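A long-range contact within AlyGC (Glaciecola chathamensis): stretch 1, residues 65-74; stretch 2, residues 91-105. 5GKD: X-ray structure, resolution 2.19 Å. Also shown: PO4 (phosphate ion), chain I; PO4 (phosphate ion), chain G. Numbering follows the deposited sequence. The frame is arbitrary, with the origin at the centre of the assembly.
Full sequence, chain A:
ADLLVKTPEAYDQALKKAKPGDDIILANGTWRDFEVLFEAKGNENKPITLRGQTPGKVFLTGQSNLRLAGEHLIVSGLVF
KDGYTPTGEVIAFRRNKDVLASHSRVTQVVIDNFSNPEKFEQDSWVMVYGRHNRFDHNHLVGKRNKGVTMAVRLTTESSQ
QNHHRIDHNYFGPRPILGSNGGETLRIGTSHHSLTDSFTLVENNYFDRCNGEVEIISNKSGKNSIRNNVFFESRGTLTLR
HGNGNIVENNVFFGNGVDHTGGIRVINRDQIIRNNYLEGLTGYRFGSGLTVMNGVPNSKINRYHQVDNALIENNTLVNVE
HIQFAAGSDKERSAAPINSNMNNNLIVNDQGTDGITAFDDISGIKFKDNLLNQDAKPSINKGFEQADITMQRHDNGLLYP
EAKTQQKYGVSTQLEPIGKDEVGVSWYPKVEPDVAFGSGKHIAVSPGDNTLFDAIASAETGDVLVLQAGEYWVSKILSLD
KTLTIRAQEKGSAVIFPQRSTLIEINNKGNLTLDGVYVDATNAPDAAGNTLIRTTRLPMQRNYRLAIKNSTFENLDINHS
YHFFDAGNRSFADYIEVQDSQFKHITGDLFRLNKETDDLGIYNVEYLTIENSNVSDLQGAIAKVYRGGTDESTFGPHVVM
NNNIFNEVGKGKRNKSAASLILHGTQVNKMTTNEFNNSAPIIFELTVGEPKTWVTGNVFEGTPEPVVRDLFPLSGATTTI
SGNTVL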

ATOM      1  N   ASN A  65      13.499 -17.269 -16.454  1.00 17.28           N
ATOM      2  CA  ASN A  65      14.210 -16.238 -17.201  1.00 19.95           C
ATOM      3  C   ASN A  65      15.262 -16.932 -18.059  1.00 18.51           C
ATOM      4  O   ASN A  65      15.357 -18.161 -18.079  1.00 20.05           O
ATOM      5  N   LEU A  66      16.041 -16.136 -18.788  1.00 19.88           N
ATOM      6  CA  LEU A  66      17.020 -16.670 -19.729  1.00 19.30           C
ATOM      7  C   LEU A  66      18.256 -15.787 -19.754  1.00 19.05           C
ATOM      8  O   LEU A  66      18.148 -14.560 -19.861  1.00 19.06           O
ATOM      9  N   ARG A  67      19.423 -16.410 -19.638  1.00 17.49           N
ATOM     10  CA  ARG A  67      20.697 -15.717 -19.774  1.00 15.59           C
ATOM     11  C   ARG A  67      21.524 -16.437 -20.822  1.00 17.27           C
ATOM     12  O   ARG A  67      21.601 -17.668 -20.811  1.00 19.56           O
ATOM     13  N   LEU A  68      22.090 -15.677 -21.754  1.00 17.93           N
ATOM     14  CA  LEU A  68      23.051 -16.187 -22.723  1.00 19.60           C
ATOM     15  C   LEU A  68      24.454 -15.761 -22.313  1.00 19.68           C
ATOM     16  O   LEU A  68      24.658 -14.626 -21.889  1.00 19.17           O
ATOM     17  N   ALA A  69      25.418 -16.667 -22.445  1.00 20.46           N
ATOM     18  CA  ALA A  69      26.800 -16.345 -22.093  1.00 21.28           C
ATOM     19  C   ALA A  69      27.747 -17.130 -22.987  1.00 17.79           C
ATOM     20  O   ALA A  69      27.544 -18.329 -23.185  1.00 21.00           O
ATOM     21  N   GLY A  70      28.768 -16.469 -23.523  1.00 21.15           N
ATOM     22  CA  GLY A  70      29.649 -17.127 -24.477  1.00 21.96           C
ATOM     23  C   GLY A  70      29.548 -16.542 -25.871  1.00 18.86           C
ATOM     24  O   GLY A  70      29.473 -15.334 -26.020  1.00 21.49           O
ATOM     25  N   GLU A  71      29.517 -17.367 -26.905  1.00 23.97           N
ATOM     26  CA  GLU A  71      29.440 -16.821 -28.250  1.00 21.60           C
ATOM     27  C   GLU A  71      28.873 -17.859 -29.203  1.00 21.91           C
ATOM     28  O   GLU A  71      28.904 -19.063 -28.935  1.00 21.87           O
ATOM     29  N   HIS A  72      28.356 -17.363 -30.331  1.00 20.34           N
ATOM     30  CA  HIS A  72      27.780 -18.193 -31.386  1.00 20.29           C
ATOM     31  C   HIS A  72      26.660 -19.089 -30.856  1.00 23.41           C
ATOM     32  O   HIS A  72      26.585 -20.282 -31.147  1.00 22.39           O
ATOM     33  N   LEU A  73      25.759 -18.488 -30.092  1.00 22.86           N
ATOM     34  CA  LEU A  73      24.584 -19.168 -29.572  1.00 20.82           C
ATOM     35  C   LEU A  73      23.342 -18.706 -30.319  1.00 21.21           C
ATOM     36  O   LEU A  73      23.282 -17.582 -30.822  1.00 19.43           O
ATOM     37  N   ILE A  74      22.344 -19.581 -30.368  1.00 17.76           N
ATOM     38  CA  ILE A  74      21.024 -19.255 -30.886  1.00 19.00           C
ATOM     39  C   ILE A  74      19.976 -19.793 -29.919  1.00 18.50           C
ATOM     40  O   ILE A  74      20.067 -20.942 -29.485  1.00 19.22           O
ATOM     41  N   ILE A  91      15.205 -11.787 -20.400  1.00 19.79           N
ATOM     42  CA  ILE A  91      16.213 -12.265 -21.341  1.00 16.99           C
ATOM     43  C   ILE A  91      17.412 -11.327 -21.288  1.00 19.50           C
ATOM     44  O   ILE A  91      17.284 -10.133 -21.576  1.00 18.83           O
ATOM     45  N   ALA A  92      18.582 -11.866 -20.971  1.00 21.44           N
ATOM     46  CA  ALA A  92      19.807 -11.076 -20.902  1.00 19.42           C
ATOM     47  C   ALA A  92      20.911 -11.743 -21.702  1.00 20.49           C
ATOM     48  O   ALA A  92      21.125 -12.958 -21.594  1.00 20.80           O
ATOM     49  N   PHE A  93      21.624 -10.941 -22.492  1.00 18.09           N
ATOM     50  CA  PHE A  93      22.758 -11.416 -23.272  1.00 17.65           C
ATOM     51  C   PHE A  93      24.037 -11.400 -22.441  1.00 18.63           C
ATOM     52  O   PHE A  93      25.086 -10.907 -22.872  1.00 21.91           O
ATOM     53  N   ARG A  94      23.945 -11.919 -21.225  1.00 19.35           N
ATOM     54  CA  ARG A  94      25.093 -12.083 -20.348  1.00 20.12           C
ATOM     55  C   ARG A  94      24.712 -13.050 -19.239  1.00 23.00           C
ATOM     56  O   ARG A  94      23.528 -13.240 -18.931  1.00 19.84           O
ATOM     57  N   ARG A  95      25.737 -13.663 -18.643  1.00 18.69           N
ATOM     58  CA  ARG A  95      25.573 -14.291 -17.344  1.00 20.57           C
ATOM     59  C   ARG A  95      25.546 -13.246 -16.233  1.00 22.25           C
ATOM     60  O   ARG A  95      24.658 -13.262 -15.376  1.00 20.19           O
ATOM     61  N   ASN A  96      26.531 -12.354 -16.236  1.00 23.53           N
ATOM     62  CA  ASN A  96      26.692 -11.276 -15.264  1.00 26.07           C
ATOM     63  C   ASN A  96      27.645 -10.266 -15.889  1.00 24.76           C
ATOM     64  O   ASN A  96      28.067 -10.432 -17.032  1.00 25.63           O
ATOM     65  N   LYS A  97      27.992  -9.222 -15.136  1.00 26.19           N
ATOM     66  CA  LYS A  97      28.720  -8.100 -15.728  1.00 28.00           C
ATOM     67  C   LYS A  97      30.079  -8.493 -16.292  1.00 29.21           C
ATOM     68  O   LYS A  97      30.612  -7.772 -17.137  1.00 33.79           O
ATOM     69  N   ASP A  98      30.645  -9.614 -15.872  1.00 29.42           N
ATOM     70  CA  ASP A  98      31.968 -10.007 -16.328  1.00 33.30           C
ATOM     71  C   ASP A  98      31.947 -11.123 -17.369  1.00 33.53           C
ATOM     72  O   ASP A  98      33.001 -11.466 -17.900  1.00 32.34           O
ATOM     73  N   VAL A  99      30.785 -11.706 -17.659  1.00 29.03           N
ATOM     74  CA  VAL A  99      30.695 -12.814 -18.601  1.00 24.14           C
ATOM     75  C   VAL A  99      29.506 -12.542 -19.508  1.00 24.88           C
ATOM     76  O   VAL A  99      28.355 -12.754 -19.106  1.00 22.16           O
ATOM     77  N   LEU A 100      29.780 -12.089 -20.732  1.00 23.56           N
ATOM     78  CA  LEU A 100      28.795 -11.598 -21.689  1.00 20.92           C
ATOM     79  C   LEU A 100      28.569 -12.618 -22.800  1.00 19.53           C
ATOM     80  O   LEU A 100      29.297 -13.599 -22.942  1.00 19.59           O
ATOM     81  N   ALA A 101      27.545 -12.367 -23.604  1.00 19.20           N
ATOM     82  CA  ALA A 101      27.336 -13.082 -24.850  1.00 20.38           C
ATOM     83  C   ALA A 101      27.656 -12.163 -26.023  1.00 21.85           C
ATOM     84  O   ALA A 101      27.323 -10.974 -25.996  1.00 20.94           O
ATOM     85  N   SER A 102      28.308 -12.720 -27.039  1.00 18.45           N
ATOM     86  CA  SER A 102      28.580 -12.045 -28.296  1.00 18.82           C
ATOM     87  C   SER A 102      28.228 -12.984 -29.444  1.00 19.54           C
ATOM     88  O   SER A 102      28.137 -14.195 -29.266  1.00 22.14           O
ATOM     89  N   HIS A 103      28.034 -12.417 -30.630  1.00 19.98           N
ATOM     90  CA  HIS A 103      27.754 -13.204 -31.843  1.00 22.80           C
ATOM     91  C   HIS A 103      26.620 -14.195 -31.628  1.00 23.77           C
ATOM     92  O   HIS A 103      26.670 -15.326 -32.100  1.00 23.99           O
ATOM     93  N   SER A 104      25.588 -13.770 -30.911  1.00 20.78           N
ATOM     94  CA  SER A 104      24.527 -14.666 -30.487  1.00 20.25           C
ATOM     95  C   SER A 104      23.179 -14.095 -30.895  1.00 20.86           C
ATOM     96  O   SER A 104      23.029 -12.898 -31.141  1.00 23.67           O
ATOM     97  N   ARG A 105      22.189 -14.964 -30.969  1.00 22.99           N
ATOM     98  CA  ARG A 105      20.927 -14.594 -31.588  1.00 19.43           C
ATOM     99  C   ARG A 105      19.763 -15.135 -30.774  1.00 18.98           C
ATOM    100  O   ARG A 105      19.777 -16.297 -30.358  1.00 20.22           O
TER

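Packing of residues 91-105 against residues 65-74 in AlyGC, two stretches paired in parallel register and burying 898 Å² between them. Ile91 (chi1 m, chi2 t) lies on the same sheet face as Leu66 (t, p), and the two meet at CG2 of Ile91 and CD2 of Leu66, 4.2 Å apart. Ala92, on the other face beside Arg67, touches the arginine's aliphatic stem: its CB is 4.3 Å from Arg67 CG. The backbone locks this register, Ala92 N donating to Leu66 O (2.9 Å) and Leu68 N to Ala92 O (2.9 Å). The CA-to-CB bond of Phe93 points away, yet the m rotamer leaves its ring within reach of stretch 1, with CE2 4.3 Å from Leu68 CD2. The CA-to-CB bond of Arg94 (p, then extended) also points away, and the residue holds a phosphate, probably from the crystallisation liquor, through NH1 to O2 of PO4 chain G (2.9 Å). The CA-to-CB bond of Arg95 (t through chi3) points sideways, its CB 3.8 Å from Ala69 CB; the residue shares a second phosphate with Arg67 (m, t, m). Arg95 NE and Arg67 NH1 both donate to O3 of PO4 chain I (2.9 and 2.8 Å), while Arg95 NH2 reaches its O2 (2.6 Å) and Arg67 NH2 its O1 (2.7 Å). Arg67 NH1 also donates to Arg95 O (3.1 Å). Asn96, Lys97 and Asp98 make no contact. Val99 (t) returns the chain to stretch 1, placing CG1 4.1 Å from Ala69 CB. The CA-to-CB bond of Leu100 points away, and its carbonyl makes the link, Gly70 N donating to Leu100 O (3.0 Å). Ala101 CB packs 3.9 Å from CB of Leu68 (m, p), whose side chain also approaches Ile91, Phe93 and Ser104. Ser102 (m) shares a face with Glu71; its OG is satisfied elsewhere in the structure. His103 (m) points its CA-to-CB bond toward stretch 1 and sets its CB over one face of the His72 ring, 3.9 Å from the centroid; the two rings are nearly parallel but slid apart. Water 1 lies 2.7 Å from His72 ND1, and water 2 bridges the backbones by donating to Leu73 O (2.8 Å) and His103 O (2.9 Å). Ser104 (m) turns OG back to donate to Ser102 O (2.8 Å) while accepting from Leu73 N (3.3 Å). Arg105 (t throughout chi1 to chi3) lays its CB 4.4 Å from CG1 of Ile74 (m, t), then its end leads away to partners elsewhere in the structure.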

ATOM      1  CB  ASN A  65      14.800 -15.172 -16.266  1.00 21.66           C
ATOM      2  CG  ASN A  65      15.873 -15.721 -15.321  1.00 21.53           C
ATOM      3  OD1 ASN A  65      16.451 -16.773 -15.553  1.00 21.47           O
ATOM      4  ND2 ASN A  65      16.138 -14.986 -14.249  1.00 20.16           N
ATOM      5  CB  LEU A  66      16.429 -16.786 -21.137  1.00 18.11           C
ATOM      6  CG  LEU A  66      17.385 -17.049 -22.310  1.00 17.80           C
ATOM      7  CD1 LEU A  66      18.097 -18.376 -22.157  1.00 16.86           C
ATOM      8  CD2 LEU A  66      16.639 -16.998 -23.633  1.00 17.47           C
ATOM      9  CB  ARG A  67      21.448 -15.648 -18.441  1.00 17.00           C
ATOM     10  CG  ARG A  67      20.830 -14.666 -17.439  1.00 18.40           C
ATOM     11  CD  ARG A  67      21.536 -14.687 -16.100  1.00 19.66           C
ATOM     12  NE  ARG A  67      21.385 -15.974 -15.432  1.00 21.05           N
ATOM     13  CZ  ARG A  67      22.187 -16.437 -14.477  1.00 24.33           C
ATOM     14  NH1 ARG A  67      23.238 -15.725 -14.070  1.00 23.90           N
ATOM     15  NH2 ARG A  67      21.941 -17.624 -13.936  1.00 22.93           N
ATOM     16  CB  LEU A  68      22.766 -15.666 -24.134  1.00 18.26           C
ATOM     17  CG  LEU A  68      21.549 -16.193 -24.875  1.00 19.57           C
ATOM     18  CD1 LEU A  68      20.280 -15.507 -24.372  1.00 18.05           C
ATOM     19  CD2 LEU A  68      21.692 -16.030 -26.394  1.00 15.19           C
ATOM     20  CB  ALA A  69      27.067 -16.650 -20.612  1.00 21.51           C
ATOM     21  CB  GLU A  71      30.814 -16.340 -28.744  1.00 23.50           C
ATOM     22  CG  GLU A  71      31.936 -17.324 -28.515  1.00 30.29           C
ATOM     23  CD  GLU A  71      33.237 -16.883 -29.170  1.00 37.94           C
ATOM     24  OE1 GLU A  71      33.379 -15.682 -29.467  1.00 39.60           O
ATOM     25  OE2 GLU A  71      34.104 -17.744 -29.424  1.00 38.68           O
ATOM     26  CB  HIS A  72      28.879 -18.989 -32.093  1.00 19.49           C
ATOM     27  CG  HIS A  72      29.875 -18.105 -32.780  1.00 25.06           C
ATOM     28  ND1 HIS A  72      29.582 -17.415 -33.940  1.00 26.69           N
ATOM     29  CD2 HIS A  72      31.134 -17.742 -32.435  1.00 25.74           C
ATOM     30  CE1 HIS A  72      30.629 -16.693 -34.296  1.00 29.06           C
ATOM     31  NE2 HIS A  72      31.582 -16.867 -33.397  1.00 23.62           N
ATOM     32  CB  LEU A  73      24.407 -18.887 -28.075  1.00 17.76           C
ATOM     33  CG  LEU A  73      25.690 -19.043 -27.255  1.00 21.99           C
ATOM     34  CD1 LEU A  73      25.475 -18.585 -25.812  1.00 21.31           C
ATOM     35  CD2 LEU A  73      26.200 -20.491 -27.297  1.00 18.27           C
ATOM     36  CB  ILE A  74      20.796 -19.850 -32.281  1.00 17.91           C
ATOM     37  CG1 ILE A  74      21.911 -19.422 -33.237  1.00 20.75           C
ATOM     38  CG2 ILE A  74      19.438 -19.424 -32.798  1.00 19.31           C
ATOM     39  CD1 ILE A  74      21.747 -20.012 -34.619  1.00 21.09           C
ATOM     40  CB  ILE A  91      15.678 -12.323 -22.774  1.00 18.01           C
ATOM     41  CG1 ILE A  91      14.448 -13.215 -22.877  1.00 18.17           C
ATOM     42  CG2 ILE A  91      16.782 -12.799 -23.732  1.00 19.45           C
ATOM     43  CD1 ILE A  91      13.896 -13.240 -24.275  1.00 16.87           C
ATOM     44  CB  ALA A  92      20.274 -10.896 -19.464  1.00 18.08           C
ATOM     45  CB  PHE A  93      22.914 -10.569 -24.535  1.00 19.24           C
ATOM     46  CG  PHE A  93      21.916 -10.885 -25.614  1.00 18.64           C
ATOM     47  CD1 PHE A  93      20.616 -10.399 -25.547  1.00 16.40           C
ATOM     48  CD2 PHE A  93      22.292 -11.629 -26.719  1.00 16.81           C
ATOM     49  CE1 PHE A  93      19.712 -10.682 -26.542  1.00 14.75           C
ATOM     50  CE2 PHE A  93      21.387 -11.902 -27.726  1.00 16.99           C
ATOM     51  CZ  PHE A  93      20.094 -11.435 -27.628  1.00 17.61           C
ATOM     52  CB  ARG A  94      25.555 -10.750 -19.739  1.00 20.41           C
ATOM     53  CG  ARG A  94      24.657 -10.289 -18.623  1.00 22.07           C
ATOM     54  CD  ARG A  94      25.037  -8.945 -18.036  1.00 23.36           C
ATOM     55  NE  ARG A  94      24.114  -8.617 -16.966  1.00 23.68           N
ATOM     56  CZ  ARG A  94      24.262  -7.611 -16.110  1.00 27.21           C
ATOM     57  NH1 ARG A  94      23.349  -7.416 -15.179  1.00 30.04           N
ATOM     58  NH2 ARG A  94      25.306  -6.794 -16.187  1.00 27.53           N
ATOM     59  CB  ARG A  95      26.704 -15.291 -17.087  1.00 23.08           C
ATOM     60  CG  ARG A  95      26.646 -15.905 -15.688  1.00 23.74           C
ATOM     61  CD  ARG A  95      27.708 -16.974 -15.503  1.00 24.41           C
ATOM     62  NE  ARG A  95      27.517 -17.668 -14.242  1.00 29.60           N
ATOM     63  CZ  ARG A  95      28.059 -18.842 -13.933  1.00 33.67           C
ATOM     64  NH1 ARG A  95      28.843 -19.467 -14.799  1.00 29.63           N
ATOM     65  NH2 ARG A  95      27.811 -19.390 -12.752  1.00 35.22           N
ATOM     66  CB  ASN A  96      27.204 -11.792 -13.918  1.00 22.01           C
ATOM     67  CG  ASN A  96      28.462 -12.612 -14.054  1.00 25.51           C
ATOM     68  OD1 ASN A  96      29.450 -12.181 -14.659  1.00 26.10           O
ATOM     69  ND2 ASN A  96      28.433 -13.815 -13.506  1.00 29.01           N
ATOM     70  CB  LYS A  97      28.906  -6.975 -14.709  1.00 32.83           C
ATOM     71  CG  LYS A  97      29.767  -7.332 -13.520  1.00 29.31           C
ATOM     72  CD  LYS A  97      29.855  -6.162 -12.533  1.00 39.81           C
ATOM     73  CE  LYS A  97      30.976  -6.371 -11.511  1.00 46.15           C
ATOM     74  NZ  LYS A  97      31.320  -5.110 -10.780  1.00 51.70           N
ATOM     75  CB  ASP A  98      32.822 -10.432 -15.129  1.00 34.63           C
ATOM     76  CG  ASP A  98      33.029  -9.293 -14.141  1.00 41.91           C
ATOM     77  OD1 ASP A  98      33.747  -8.323 -14.470  1.00 41.33           O
ATOM     78  OD2 ASP A  98      32.460  -9.365 -13.036  1.00 47.81           O
ATOM     79  CB  VAL A  99      30.538 -14.169 -17.879  1.00 28.56           C
ATOM     80  CG1 VAL A  99      30.496 -15.303 -18.873  1.00 26.77           C
ATOM     81  CG2 VAL A  99      31.652 -14.393 -16.854  1.00 34.02           C
ATOM     82  CB  LEU A 100      29.255 -10.272 -22.314  1.00 20.73           C
ATOM     83  CG  LEU A 100      29.203  -8.904 -21.615  1.00 25.11           C
ATOM     84  CD1 LEU A 100      28.958  -8.992 -20.128  1.00 23.59           C
ATOM     85  CD2 LEU A 100      30.459  -8.109 -21.928  1.00 22.57           C
ATOM     86  CB  ALA A 101      25.899 -13.586 -24.972  1.00 16.80           C
ATOM     87  CB  SER A 102      30.060 -11.611 -28.398  1.00 19.23           C
ATOM     88  OG  SER A 102      30.316 -10.439 -27.639  1.00 25.01           O
ATOM     89  CB  HIS A 103      28.999 -13.946 -32.321  1.00 22.62           C
ATOM     90  CG  HIS A 103      30.126 -13.037 -32.679  1.00 25.98           C
ATOM     91  ND1 HIS A 103      31.175 -12.781 -31.823  1.00 27.82           N
ATOM     92  CD2 HIS A 103      30.362 -12.318 -33.799  1.00 22.54           C
ATOM     93  CE1 HIS A 103      32.002 -11.928 -32.394  1.00 27.92           C
ATOM     94  NE2 HIS A 103      31.532 -11.634 -33.594  1.00 32.43           N
ATOM     95  CB  SER A 104      24.582 -14.897 -28.978  1.00 19.10           C
ATOM     96  OG  SER A 104      25.789 -15.550 -28.651  1.00 19.44           O
ATOM     97  CB  ARG A 105      20.883 -15.122 -33.017  1.00 16.67           C
ATOM     98  CG  ARG A 105      19.607 -14.846 -33.749  1.00 18.93           C
ATOM     99  CD  ARG A 105      19.666 -15.420 -35.152  1.00 19.20           C
ATOM    100  NE  ARG A 105      18.458 -15.140 -35.907  1.00 20.74           N
ATOM    101  CZ  ARG A 105      18.163 -15.706 -37.070  1.00 22.12           C
ATOM    102  NH1 ARG A 105      17.043 -15.393 -37.706  1.00 21.41           N
ATOM    103  NH2 ARG A 105      19.013 -16.571 -37.606  1.00 21.20           N
TER
HETATM  104  P   PO4 I 805      24.817 -17.709 -11.454  1.00 50.60           P
HETATM  105  O1  PO4 I 805      23.460 -18.293 -11.774  1.00 44.39           O
HETATM  106  O2  PO4 I 805      25.814 -18.823 -11.242  1.00 44.99           O
HETATM  107  O3  PO4 I 805      25.311 -16.824 -12.576  1.00 35.36           O
HETATM  108  O4  PO4 I 805      24.689 -16.887 -10.200  1.00 50.95           O
HETATM  109  P   PO4 G 803      23.078  -3.780 -14.870  1.00 45.79           P
HETATM  110  O1  PO4 G 803      23.577  -3.856 -16.295  1.00 36.93           O
HETATM  111  O2  PO4 G 803      23.717  -4.836 -13.990  1.00 33.96           O
HETATM  112  O3  PO4 G 803      21.579  -3.956 -14.899  1.00 40.38           O
HETATM  113  O4  PO4 G 803      23.421  -2.434 -14.278  1.00 47.84           O
HETATM  114  O   HOH W   1      27.223 -17.025 -35.100  1.00 36.17           O
HETATM  115  O   HOH W   2      24.690 -17.087 -33.187  1.00 20.60           O